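PDB 6HP2: putative polyketide synthase from Brevibacillus brevis, which probably takes part in making the polyketide antibiotic bacillaene, and is represented here by its S-adenosylmethionine-dependent O-methyltransferase domain with the product S-adenosyl-L-homocysteine bound. Local coordinates for residues E42-V47 with E78-M83; R84-C89 with Y286-L291; G107-Q112 with I329-Q334. One frame throughout, in Å; residues are numbered along the deposited sequence.

Contact 1. Residues E42-V47 with E78-M83. With SAH (S-adenosyl-L-homocysteine), chain B.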
loop_
_atom_site.group_PDB
_atom_site.type_symbol
_atom_site.label_atom_id
_atom_site.label_comp_id
_atom_site.label_asym_id
_atom_site.label_seq_id
_atom_site.Cartn_x
_atom_site.Cartn_y
_atom_site.Cartn_z
ATOM N N GLU A 42 -15.388 -1.311 3.859
ATOM C CA GLU A 42 -14.718 -2.292 4.700
ATOM C C GLU A 42 -13.845 -3.218 3.842
ATOM O O GLU A 42 -13.585 -4.362 4.215
ATOM C CB GLU A 42 -15.735 -3.100 5.506
ATOM C CG GLU A 42 -16.743 -3.883 4.676
ATOM C CD GLU A 42 -17.742 -2.995 3.957
ATOM O OE1 GLU A 42 -18.101 -1.928 4.501
ATOM O OE2 GLU A 42 -18.154 -3.365 2.838
ATOM N N ASP A 43 -13.360 -2.701 2.712
ATOM C CA ASP A 43 -12.633 -3.496 1.770
ATOM C C ASP A 43 -11.387 -2.745 1.287
ATOM O O ASP A 43 -11.189 -1.528 1.448
ATOM C CB ASP A 43 -13.507 -3.949 0.572
ATOM C CG ASP A 43 -14.055 -2.806 -0.224
ATOM O OD1 ASP A 43 -14.528 -1.834 0.382
ATOM O OD2 ASP A 43 -14.042 -2.895 -1.468
ATOM N N TYR A 44 -10.524 -3.536 0.766
ATOM C CA TYR A 44 -9.176 -3.160 0.372
ATOM C C TYR A 44 -9.025 -3.427 -1.107
ATOM O O TYR A 44 -9.489 -4.453 -1.585
ATOM C CB TYR A 44 -8.146 -3.953 1.153
ATOM C CG TYR A 44 -8.267 -3.788 2.657
ATOM C CD1 TYR A 44 -7.868 -2.615 3.301
ATOM C CD2 TYR A 44 -8.701 -4.857 3.427
ATOM C CE1 TYR A 44 -7.978 -2.497 4.694
ATOM C CE2 TYR A 44 -8.809 -4.769 4.783
ATOM C CZ TYR A 44 -8.451 -3.590 5.426
ATOM O OH TYR A 44 -8.552 -3.502 6.775
ATOM N N LEU A 45 -8.380 -2.496 -1.821
ATOM C CA LEU A 45 -8.185 -2.606 -3.269
ATOM C C LEU A 45 -6.762 -3.039 -3.624
ATOM O O LEU A 45 -6.170 -2.546 -4.582
ATOM C CB LEU A 45 -8.507 -1.282 -3.938
ATOM C CG LEU A 45 -9.882 -0.658 -3.564
ATOM C CD1 LEU A 45 -10.044 0.665 -4.280
ATOM C CD2 LEU A 45 -10.981 -1.629 -3.873
ATOM N N THR A 46 -6.203 -3.971 -2.884
ATOM C CA THR A 46 -4.822 -4.427 -3.096
ATOM C C THR A 46 -4.757 -5.951 -3.198
ATOM O O THR A 46 -5.668 -6.666 -2.777
ATOM C CB THR A 46 -3.948 -3.988 -1.915
ATOM O OG1 THR A 46 -4.482 -4.583 -0.724
ATOM C CG2 THR A 46 -3.993 -2.454 -1.751
ATOM N N VAL A 47 -3.652 -6.452 -3.718
ATOM C CA VAL A 47 -3.367 -7.877 -3.654
ATOM C C VAL A 47 -2.960 -8.193 -2.220
ATOM O O VAL A 47 -2.978 -7.315 -1.350
ATOM C CB VAL A 47 -2.290 -8.240 -4.692
ATOM C CG1 VAL A 47 -2.844 -7.951 -6.081
ATOM C CG2 VAL A 47 -1.017 -7.424 -4.421
ATOM N N GLU A 78 -8.481 -11.618 5.347
ATOM C CA GLU A 78 -7.549 -11.875 6.441
ATOM C C GLU A 78 -6.103 -11.649 6.028
ATOM O O GLU A 78 -5.294 -11.225 6.851
ATOM C CB GLU A 78 -7.735 -13.314 6.974
ATOM C CG GLU A 78 -9.062 -13.557 7.667
ATOM C CD GLU A 78 -9.228 -15.004 8.118
ATOM O OE1 GLU A 78 -8.453 -15.870 7.664
ATOM O OE2 GLU A 78 -10.135 -15.272 8.928
ATOM N N LYS A 79 -5.729 -12.031 4.802
ATOM C CA LYS A 79 -4.374 -11.814 4.342
ATOM C C LYS A 79 -4.123 -10.360 4.043
ATOM O O LYS A 79 -3.005 -9.872 4.238
ATOM C CB LYS A 79 -4.096 -12.700 3.116
ATOM C CG LYS A 79 -4.308 -14.219 3.449
ATOM C CD LYS A 79 -3.286 -14.606 4.539
ATOM C CE LYS A 79 -3.188 -16.125 4.701
ATOM N NZ LYS A 79 -4.203 -16.671 5.632
ATOM N N GLN A 80 -5.126 -9.653 3.566
ATOM C CA GLN A 80 -5.007 -8.197 3.408
ATOM C C GLN A 80 -4.785 -7.520 4.744
ATOM O O GLN A 80 -3.981 -6.585 4.851
ATOM C CB GLN A 80 -6.272 -7.649 2.739
ATOM C CG GLN A 80 -6.342 -8.095 1.277
ATOM C CD GLN A 80 -7.573 -7.657 0.613
ATOM O OE1 GLN A 80 -8.661 -7.848 1.150
ATOM N NE2 GLN A 80 -7.432 -7.042 -0.556
ATOM N N VAL A 81 -5.500 -7.974 5.772
ATOM C CA VAL A 81 -5.269 -7.445 7.098
ATOM C C VAL A 81 -3.863 -7.820 7.580
ATOM O O VAL A 81 -3.174 -7.019 8.201
ATOM C CB VAL A 81 -6.350 -7.965 8.050
ATOM C CG1 VAL A 81 -5.953 -7.659 9.481
ATOM C CG2 VAL A 81 -7.763 -7.329 7.683
ATOM N N GLU A 82 -3.472 -9.069 7.397
ATOM C CA GLU A 82 -2.179 -9.516 7.914
ATOM C C GLU A 82 -1.058 -8.650 7.350
ATOM O O GLU A 82 -0.157 -8.219 8.072
ATOM C CB GLU A 82 -1.965 -10.974 7.534
ATOM C CG GLU A 82 -0.538 -11.508 7.916
ATOM C CD GLU A 82 -0.229 -12.808 7.181
ATOM O OE1 GLU A 82 -0.636 -13.849 7.723
ATOM O OE2 GLU A 82 0.376 -12.773 6.055
ATOM N N MET A 83 -1.082 -8.415 6.043
ATOM C CA MET A 83 -0.038 -7.609 5.412
ATOM C C MET A 83 0.022 -6.204 5.987
ATOM O O MET A 83 1.100 -5.662 6.236
ATOM C CB MET A 83 -0.266 -7.527 3.917
ATOM C CG MET A 83 0.803 -6.709 3.198
ATOM S SD MET A 83 0.686 -6.863 1.368
ATOM C CE MET A 83 -0.889 -6.155 0.987
HETATM N N SAH B . -4.802 2.398 -0.382
HETATM C CA SAH B . -6.117 1.871 -0.736
HETATM C CB SAH B . -6.406 2.009 -2.226
HETATM C CG SAH B . -5.302 1.548 -3.160
HETATM S SD SAH B . -5.860 1.573 -4.889
HETATM C C SAH B . -6.171 0.430 -0.294
HETATM O O SAH B . -7.195 -0.234 -0.456
HETATM O OXT SAH B . -5.188 -0.069 0.244
HETATM C "C5'" SAH B . -4.981 3.067 -5.403
HETATM C "C4'" SAH B . -5.566 4.330 -4.777
HETATM O "O4'" SAH B . -4.714 5.445 -5.121
HETATM C "C3'" SAH B . -6.949 4.700 -5.408
HETATM O "O3'" SAH B . -7.758 5.113 -4.295
HETATM C "C2'" SAH B . -6.686 5.870 -6.354
HETATM O "O2'" SAH B . -7.748 6.763 -6.508
HETATM C "C1'" SAH B . -5.481 6.523 -5.641
HETATM N N9 SAH B . -4.644 7.396 -6.460
HETATM C C8 SAH B . -3.980 7.096 -7.615
HETATM N N7 SAH B . -3.394 8.225 -8.026
HETATM C C5 SAH B . -3.628 9.206 -7.122
HETATM C C6 SAH B . -3.276 10.547 -7.040
HETATM N N6 SAH B . -2.492 11.171 -7.918
HETATM N N1 SAH B . -3.679 11.270 -5.955
HETATM C C2 SAH B . -4.513 10.719 -5.000
HETATM N N3 SAH B . -4.881 9.402 -5.111
HETATM C C4 SAH B . -4.483 8.685 -6.170
#

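Contact 2. Residues R84-C89 with Y286-L291. With SAH (S-adenosyl-L-homocysteine), chain B.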
loop_
_atom_site.group_PDB
_atom_site.type_symbol
_atom_site.label_atom_id
_atom_site.label_comp_id
_atom_site.label_asym_id
_atom_site.label_seq_id
_atom_site.Cartn_x
_atom_site.Cartn_y
_atom_site.Cartn_z
ATOM N N ARG A 84 -1.120 -5.572 6.153
ATOM C CA ARG A 84 -1.157 -4.252 6.792
ATOM C C ARG A 84 -0.648 -4.303 8.226
ATOM O O ARG A 84 0.006 -3.364 8.682
ATOM C CB ARG A 84 -2.587 -3.717 6.726
ATOM C CG ARG A 84 -2.947 -3.223 5.343
ATOM C CD ARG A 84 -4.458 -2.897 5.267
ATOM N NE ARG A 84 -4.752 -2.047 4.113
ATOM C CZ ARG A 84 -4.813 -2.491 2.856
ATOM N NH1 ARG A 84 -4.553 -3.784 2.566
ATOM N NH2 ARG A 84 -5.102 -1.635 1.906
ATOM N N GLN A 85 -0.918 -5.396 8.950
ATOM C CA GLN A 85 -0.388 -5.502 10.299
ATOM C C GLN A 85 1.133 -5.490 10.282
ATOM O O GLN A 85 1.773 -4.870 11.145
ATOM C CB GLN A 85 -0.867 -6.776 11.016
ATOM C CG GLN A 85 -2.390 -6.775 11.322
ATOM C CD GLN A 85 -2.848 -8.078 11.892
ATOM O OE1 GLN A 85 -2.249 -9.112 11.614
ATOM N NE2 GLN A 85 -3.910 -8.055 12.695
ATOM N N VAL A 86 1.733 -6.191 9.325
ATOM C CA VAL A 86 3.197 -6.171 9.217
ATOM C C VAL A 86 3.654 -4.765 8.880
ATOM O O VAL A 86 4.647 -4.291 9.391
ATOM C CB VAL A 86 3.706 -7.201 8.193
ATOM C CG1 VAL A 86 5.281 -7.128 8.026
ATOM C CG2 VAL A 86 3.344 -8.651 8.691
ATOM N N LEU A 87 2.920 -4.060 8.040
ATOM C CA LEU A 87 3.362 -2.716 7.670
ATOM C C LEU A 87 3.351 -1.786 8.877
ATOM O O LEU A 87 4.255 -0.950 9.039
ATOM C CB LEU A 87 2.429 -2.136 6.572
ATOM C CG LEU A 87 2.730 -0.718 6.063
ATOM C CD1 LEU A 87 4.011 -0.730 5.262
ATOM C CD2 LEU A 87 1.534 -0.244 5.196
ATOM N N PHE A 88 2.294 -1.882 9.698
ATOM C CA PHE A 88 2.059 -0.955 10.788
ATOM C C PHE A 88 2.695 -1.371 12.132
ATOM O O PHE A 88 2.573 -0.628 13.121
ATOM C CB PHE A 88 0.560 -0.736 10.977
ATOM C CG PHE A 88 -0.092 0.189 9.912
ATOM C CD1 PHE A 88 0.003 1.558 10.009
ATOM C CD2 PHE A 88 -0.846 -0.345 8.879
ATOM C CE1 PHE A 88 -0.565 2.383 9.107
ATOM C CE2 PHE A 88 -1.434 0.465 7.939
ATOM C CZ PHE A 88 -1.296 1.846 8.043
ATOM N N CYS A 89 3.336 -2.522 12.220
ATOM C CA CYS A 89 3.568 -3.121 13.544
ATOM C C CYS A 89 4.745 -2.533 14.324
ATOM O O CYS A 89 4.999 -2.992 15.465
ATOM C CB CYS A 89 3.772 -4.629 13.430
ATOM S SG CYS A 89 5.373 -5.133 12.755
ATOM N N TYR A 286 7.315 -6.382 -5.068
ATOM C CA TYR A 286 6.230 -5.780 -4.321
ATOM C C TYR A 286 6.765 -5.677 -2.911
ATOM O O TYR A 286 7.014 -6.702 -2.279
ATOM C CB TYR A 286 5.072 -6.749 -4.326
ATOM C CG TYR A 286 3.829 -6.303 -3.619
ATOM C CD1 TYR A 286 3.680 -6.430 -2.250
ATOM C CD2 TYR A 286 2.769 -5.841 -4.337
ATOM C CE1 TYR A 286 2.501 -6.060 -1.634
ATOM C CE2 TYR A 286 1.618 -5.438 -3.746
ATOM C CZ TYR A 286 1.456 -5.604 -2.410
ATOM O OH TYR A 286 0.280 -5.179 -1.844
ATOM N N CYS A 287 6.949 -4.470 -2.393
ATOM C CA CYS A 287 7.543 -4.352 -1.073
ATOM C C CYS A 287 6.865 -3.417 -0.075
ATOM O O CYS A 287 6.137 -2.503 -0.458
ATOM C CB CYS A 287 8.986 -3.876 -1.216
ATOM S SG CYS A 287 10.093 -4.859 -2.251
ATOM N N LEU A 288 7.117 -3.660 1.213
ATOM C CA LEU A 288 6.595 -2.809 2.266
ATOM C C LEU A 288 7.748 -1.864 2.663
ATOM O O LEU A 288 8.822 -2.330 3.039
ATOM C CB LEU A 288 6.150 -3.608 3.491
ATOM C CG LEU A 288 5.437 -4.943 3.275
ATOM C CD1 LEU A 288 5.135 -5.586 4.621
ATOM C CD2 LEU A 288 4.160 -4.746 2.477
ATOM N N PHE A 289 7.531 -0.556 2.574
ATOM C CA PHE A 289 8.539 0.446 2.914
ATOM C C PHE A 289 8.197 1.132 4.238
ATOM O O PHE A 289 7.080 1.632 4.390
ATOM C CB PHE A 289 8.641 1.590 1.893
ATOM C CG PHE A 289 8.982 1.182 0.491
ATOM C CD1 PHE A 289 8.130 0.405 -0.245
ATOM C CD2 PHE A 289 10.081 1.707 -0.116
ATOM C CE1 PHE A 289 8.421 0.110 -1.569
ATOM C CE2 PHE A 289 10.408 1.381 -1.437
ATOM C CZ PHE A 289 9.575 0.580 -2.150
ATOM N N LYS A 290 9.180 1.244 5.130
ATOM C CA LYS A 290 9.066 2.080 6.339
ATOM C C LYS A 290 10.167 3.138 6.276
ATOM O O LYS A 290 11.380 2.828 6.356
ATOM C CB LYS A 290 9.155 1.246 7.600
ATOM C CG LYS A 290 8.353 -0.024 7.476
ATOM C CD LYS A 290 8.163 -0.698 8.870
ATOM C CE LYS A 290 7.287 -1.916 8.702
ATOM N NZ LYS A 290 6.966 -2.562 9.994
ATOM N N LEU A 291 9.740 4.389 6.126
ATOM C CA LEU A 291 10.669 5.494 5.900
ATOM C C LEU A 291 10.623 6.477 7.072
ATOM O O LEU A 291 9.557 6.716 7.668
ATOM C CB LEU A 291 10.328 6.270 4.605
ATOM C CG LEU A 291 9.961 5.425 3.377
ATOM C CD1 LEU A 291 9.458 6.306 2.239
ATOM C CD2 LEU A 291 11.169 4.640 2.908
HETATM N N SAH B . -4.802 2.398 -0.382
HETATM C CA SAH B . -6.117 1.871 -0.736
HETATM C CB SAH B . -6.406 2.009 -2.226
HETATM C CG SAH B . -5.302 1.548 -3.160
HETATM S SD SAH B . -5.860 1.573 -4.889
HETATM C C SAH B . -6.171 0.430 -0.294
HETATM O O SAH B . -7.195 -0.234 -0.456
HETATM O OXT SAH B . -5.188 -0.069 0.244
HETATM C "C5'" SAH B . -4.981 3.067 -5.403
HETATM C "C4'" SAH B . -5.566 4.330 -4.777
HETATM O "O4'" SAH B . -4.714 5.445 -5.121
HETATM C "C3'" SAH B . -6.949 4.700 -5.408
HETATM O "O3'" SAH B . -7.758 5.113 -4.295
HETATM C "C2'" SAH B . -6.686 5.870 -6.354
HETATM O "O2'" SAH B . -7.748 6.763 -6.508
HETATM C "C1'" SAH B . -5.481 6.523 -5.641
HETATM N N9 SAH B . -4.644 7.396 -6.460
HETATM C C8 SAH B . -3.980 7.096 -7.615
HETATM N N7 SAH B . -3.394 8.225 -8.026
HETATM C C5 SAH B . -3.628 9.206 -7.122
HETATM C C6 SAH B . -3.276 10.547 -7.040
HETATM N N6 SAH B . -2.492 11.171 -7.918
HETATM N N1 SAH B . -3.679 11.270 -5.955
HETATM C C2 SAH B . -4.513 10.719 -5.000
HETATM N N3 SAH B . -4.881 9.402 -5.111
HETATM C C4 SAH B . -4.483 8.685 -6.170
HETATM O O HOH W 1 5.560 -0.195 11.104
#

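Contact 3. Residues G107-Q112 with I329-Q334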
loop_
_atom_site.group_PDB
_atom_site.type_symbol
_atom_site.label_atom_id
_atom_site.label_comp_id
_atom_site.label_asym_id
_atom_site.label_seq_id
_atom_site.Cartn_x
_atom_site.Cartn_y
_atom_site.Cartn_z
ATOM N N GLY A 107 -11.451 4.409 1.705
ATOM C CA GLY A 107 -11.338 5.056 3.022
ATOM C C GLY A 107 -11.215 4.141 4.205
ATOM O O GLY A 107 -11.238 4.612 5.371
ATOM N N THR A 108 -10.986 2.858 3.953
ATOM C CA THR A 108 -11.057 1.859 5.012
ATOM C C THR A 108 -10.048 2.131 6.126
ATOM O O THR A 108 -10.408 2.075 7.307
ATOM C CB THR A 108 -10.854 0.467 4.404
ATOM O OG1 THR A 108 -11.934 0.209 3.467
ATOM C CG2 THR A 108 -10.909 -0.623 5.472
ATOM N N ASP A 109 -8.782 2.409 5.777
ATOM C CA ASP A 109 -7.776 2.701 6.810
ATOM C C ASP A 109 -8.009 4.063 7.461
ATOM O O ASP A 109 -7.832 4.229 8.677
ATOM C CB ASP A 109 -6.340 2.653 6.249
ATOM C CG ASP A 109 -5.913 1.246 5.871
ATOM O OD1 ASP A 109 -6.103 0.303 6.674
ATOM O OD2 ASP A 109 -5.460 1.045 4.729
ATOM N N VAL A 110 -8.382 5.058 6.673
ATOM C CA VAL A 110 -8.776 6.340 7.255
ATOM C C VAL A 110 -9.820 6.157 8.348
ATOM O O VAL A 110 -9.725 6.749 9.445
ATOM C CB VAL A 110 -9.274 7.293 6.161
ATOM C CG1 VAL A 110 -10.046 8.465 6.755
ATOM C CG2 VAL A 110 -8.121 7.806 5.359
ATOM N N ILE A 111 -10.794 5.305 8.082
ATOM C CA ILE A 111 -11.909 5.069 8.971
ATOM C C ILE A 111 -11.501 4.187 10.127
ATOM O O ILE A 111 -11.846 4.482 11.279
ATOM C CB ILE A 111 -13.088 4.431 8.193
ATOM C CG1 ILE A 111 -13.789 5.494 7.376
ATOM C CG2 ILE A 111 -14.041 3.708 9.151
ATOM C CD1 ILE A 111 -14.608 4.886 6.240
ATOM N N GLN A 112 -10.873 3.043 9.833
ATOM C CA GLN A 112 -10.569 2.089 10.902
ATOM C C GLN A 112 -9.545 2.644 11.901
ATOM O O GLN A 112 -9.623 2.329 13.106
ATOM C CB GLN A 112 -10.071 0.766 10.334
ATOM C CG GLN A 112 -11.180 -0.095 9.654
ATOM C CD GLN A 112 -10.609 -1.388 9.042
ATOM O OE1 GLN A 112 -9.374 -1.595 8.961
ATOM N NE2 GLN A 112 -11.482 -2.234 8.591
ATOM N N ILE A 329 0.787 -5.863 17.833
ATOM C CA ILE A 329 0.119 -5.782 16.529
ATOM C C ILE A 329 -0.904 -4.675 16.687
ATOM O O ILE A 329 -2.055 -4.957 16.998
ATOM C CB ILE A 329 -0.551 -7.098 16.113
ATOM C CG1 ILE A 329 0.452 -8.214 16.054
ATOM C CG2 ILE A 329 -1.202 -6.958 14.676
ATOM C CD1 ILE A 329 -0.130 -9.615 15.837
ATOM N N PRO A 330 -0.546 -3.403 16.529
ATOM C CA PRO A 330 -1.491 -2.326 16.919
ATOM C C PRO A 330 -2.589 -2.018 15.889
ATOM O O PRO A 330 -3.581 -1.343 16.230
ATOM C CB PRO A 330 -0.581 -1.089 17.074
ATOM C CG PRO A 330 0.587 -1.386 16.162
ATOM C CD PRO A 330 0.791 -2.907 16.238
ATOM N N TYR A 331 -2.442 -2.447 14.648
ATOM C CA TYR A 331 -3.375 -2.026 13.599
ATOM C C TYR A 331 -3.108 -2.790 12.321
ATOM O O TYR A 331 -1.955 -2.949 11.974
ATOM C CB TYR A 331 -3.223 -0.511 13.308
ATOM C CG TYR A 331 -4.181 -0.142 12.201
ATOM C CD1 TYR A 331 -5.515 0.101 12.453
ATOM C CD2 TYR A 331 -3.730 -0.095 10.910
ATOM C CE1 TYR A 331 -6.390 0.371 11.403
ATOM C CE2 TYR A 331 -4.585 0.150 9.851
ATOM C CZ TYR A 331 -5.913 0.367 10.102
ATOM O OH TYR A 331 -6.735 0.591 9.044
ATOM N N PRO A 332 -4.117 -3.258 11.591
ATOM C CA PRO A 332 -5.538 -3.327 11.973
ATOM C C PRO A 332 -5.761 -4.513 12.880
ATOM O O PRO A 332 -4.811 -5.213 13.169
ATOM C CB PRO A 332 -6.282 -3.522 10.640
ATOM C CG PRO A 332 -5.254 -3.466 9.544
ATOM C CD PRO A 332 -3.898 -3.695 10.191
ATOM N N LYS A 333 -7.000 -4.740 13.296
ATOM C CA LYS A 333 -7.425 -5.959 13.974
ATOM C C LYS A 333 -8.153 -6.863 12.983
ATOM O O LYS A 333 -8.796 -6.391 12.043
ATOM C CB LYS A 333 -8.348 -5.633 15.158
ATOM C CG LYS A 333 -7.811 -4.560 16.097
ATOM C CD LYS A 333 -6.514 -4.976 16.792
ATOM C CE LYS A 333 -5.962 -3.851 17.677
ATOM N NZ LYS A 333 -4.910 -4.278 18.676
ATOM N N GLN A 334 -8.058 -8.170 13.192
ATOM C CA GLN A 334 -8.790 -9.112 12.352
ATOM C C GLN A 334 -10.248 -9.146 12.787
ATOM O O GLN A 334 -10.551 -9.004 13.973
ATOM C CB GLN A 334 -8.186 -10.510 12.446
ATOM C CG GLN A 334 -6.812 -10.625 11.826
ATOM C CD GLN A 334 -6.874 -10.824 10.312
ATOM O OE1 GLN A 334 -7.946 -10.723 9.673
ATOM N NE2 GLN A 334 -5.736 -11.067 9.728
#

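Contact 1. Residues E42-V47 with E78-M83
Q80 and Y44 lie alongside each other, running opposite ways, with the amide and ring planes 79° apart. They join the loop 42-47, at the start of the modelled chain, to helix 70-88, beside the cofactor site of this Rossmann-like methyltransferase domain. Q80 reaches off the helix with its chain extended. Its amide end then lies next to CB of Y44, with Q80 NE2 3.6 Å from Y44 CB. From there Q80 NE2 donates to the carbonyl of T46, 2.9 Å from T46 O. This acceptor lies close to the plane of the glutamine amide, and the donor lies off the carbonyl plane. A second, weak bond runs from Q80 NE2 to Y44 O at 3.5 Å. One amide nitrogen thus spans two carbonyls of a segment that has no regular structure of its own. Q80 OE1 lies at the edge of the Y44 ring and has a weak bond from R73. Further out along the same ring, Y44 CE2 meets V81 CG2 at 4.0 Å, obliquely. The ring ends in a hydroxyl bonded to Q112 on helix 108-116. M83 closes the other end of the contact. Its chain bends at chi3 (64°), which sets CE 3.3 Å from V47 O. The loop held in this way is part of the cofactor pocket. T46 CG2 turns to the S-adenosyl-L-homocysteine carboxylate, 3.3 Å from its OXT. L45 N donates to the other carboxylate oxygen, O, at 2.9 Å, with an almost straight N-H...O angle of 176°.

Contact 2. Residues R84-C89 with Y286-L291
K290 runs out extended to its tip, and chi4 (-176°) places NZ so that the ammonium of strand 284-293 reaches the carbonyl of V86 near the end of helix 70-88. L87 has CG anti to its backbone N; the turn at chi2 then brings CD1 to the strand. This is helix-on-sheet packing in a Rossmann-like methyltransferase domain. The helix lies on the central mixed sheet, and the axes of the two short segments are 9.0 Å apart and 27° from parallel. The apolar part centres on L288, which points at the helix. V86 CG1 meets L288 CD1 at 3.7 Å, the two side chains crossing at about a right angle. L87 CD1 rests 4.0 Å from L288 CB and the same distance from F289 O. Y316 and L320 of helix 316-326 also touch V86. On the other side of the sheet strand, F289 meets the ring of W224. The polar part is the lysine end. K290 NZ donates to V86 O at 3.0 Å, approaching almost head-on to the carbonyl. Its positive charge sits at the C-terminal part of the helix, where it probably interacts favourably with the helix dipole. K290 CE also passes 3.2 Å from L87 O. A water links the same two residues: it donates to L87 O at 2.6 Å and accepts from K290 NZ at 3.0 Å.

Contact 3. Residues G107-Q112 with I329-Q334
Y331 meets D109 through its hydroxyl, and this is the tight part of the contact. The loop 329-334, near the end of the modelled chain, here lies against the start of helix 108-116, the helix that follows the first strand of the Rossmann-like fold. Y331 has CG anti to its backbone N (chi1 179°), which sends the ring out from the loop to the helix. Y331 OH donates to D109 OD1 in a very short bond, modelled at 2.5 Å, a length to be taken with caution. D109 OD1 is near the ring plane, at its edge, while the carboxylate and ring planes are 69° apart. The hydroxyl also lies close to the helix itself, 3.2 Å from D109 CA. Q112 comes in beside D109. Its side chain crosses the tyrosine at about a right angle, and Q112 CB sits at the ring edge, 3.9 Å from Y331 CE1. P332 follows a cis peptide bond, and its CB lies over the centre of the Y331 ring, 3.8 Å above the plane. The proline therefore covers one ring face, while F88 meets the ring edge-to-face.

The outer part is looser. Q112 is partly exposed, and its OE1 is 3.4 Å from Y331 OH and 4.0 Å from P332 CB. The stronger polar partner of that oxygen is Y44 OH. K333 is exposed and poorly ordered, and its side chain runs off from the helix.

The D109 carboxylate serves two partners, one at each oxygen. OD1 takes the tyrosine bond, and OD2 forms a salt bridge with NE of R84, a residue of the S-adenosyl-L-homocysteine site. Y331 is thus placed in the second shell and may help to orient the carboxylate that pairs with R84.

From the N terminus, contact 1 closes first: loop 42-47 meets helix 70-88 after 30 intervening residues. Contact 2 opens on the next residues of that helix and closes on strand 284-293, spanning most of the chain. Contact 3 starts inside that span, at helix 108-116, and closes beyond it in the loop 329-334, so contacts 2 and 3 cross. Contact 1 precedes both in series. Helix 70-88 serves contacts 1 and 2, and Q85 NE2 bonds to P332 O between contacts 2 and 3. D43 O accepts from T108 OG1 between contacts 1 and 3. The first and the last modelled parts of the chain are thereby tied to the core around the cofactor.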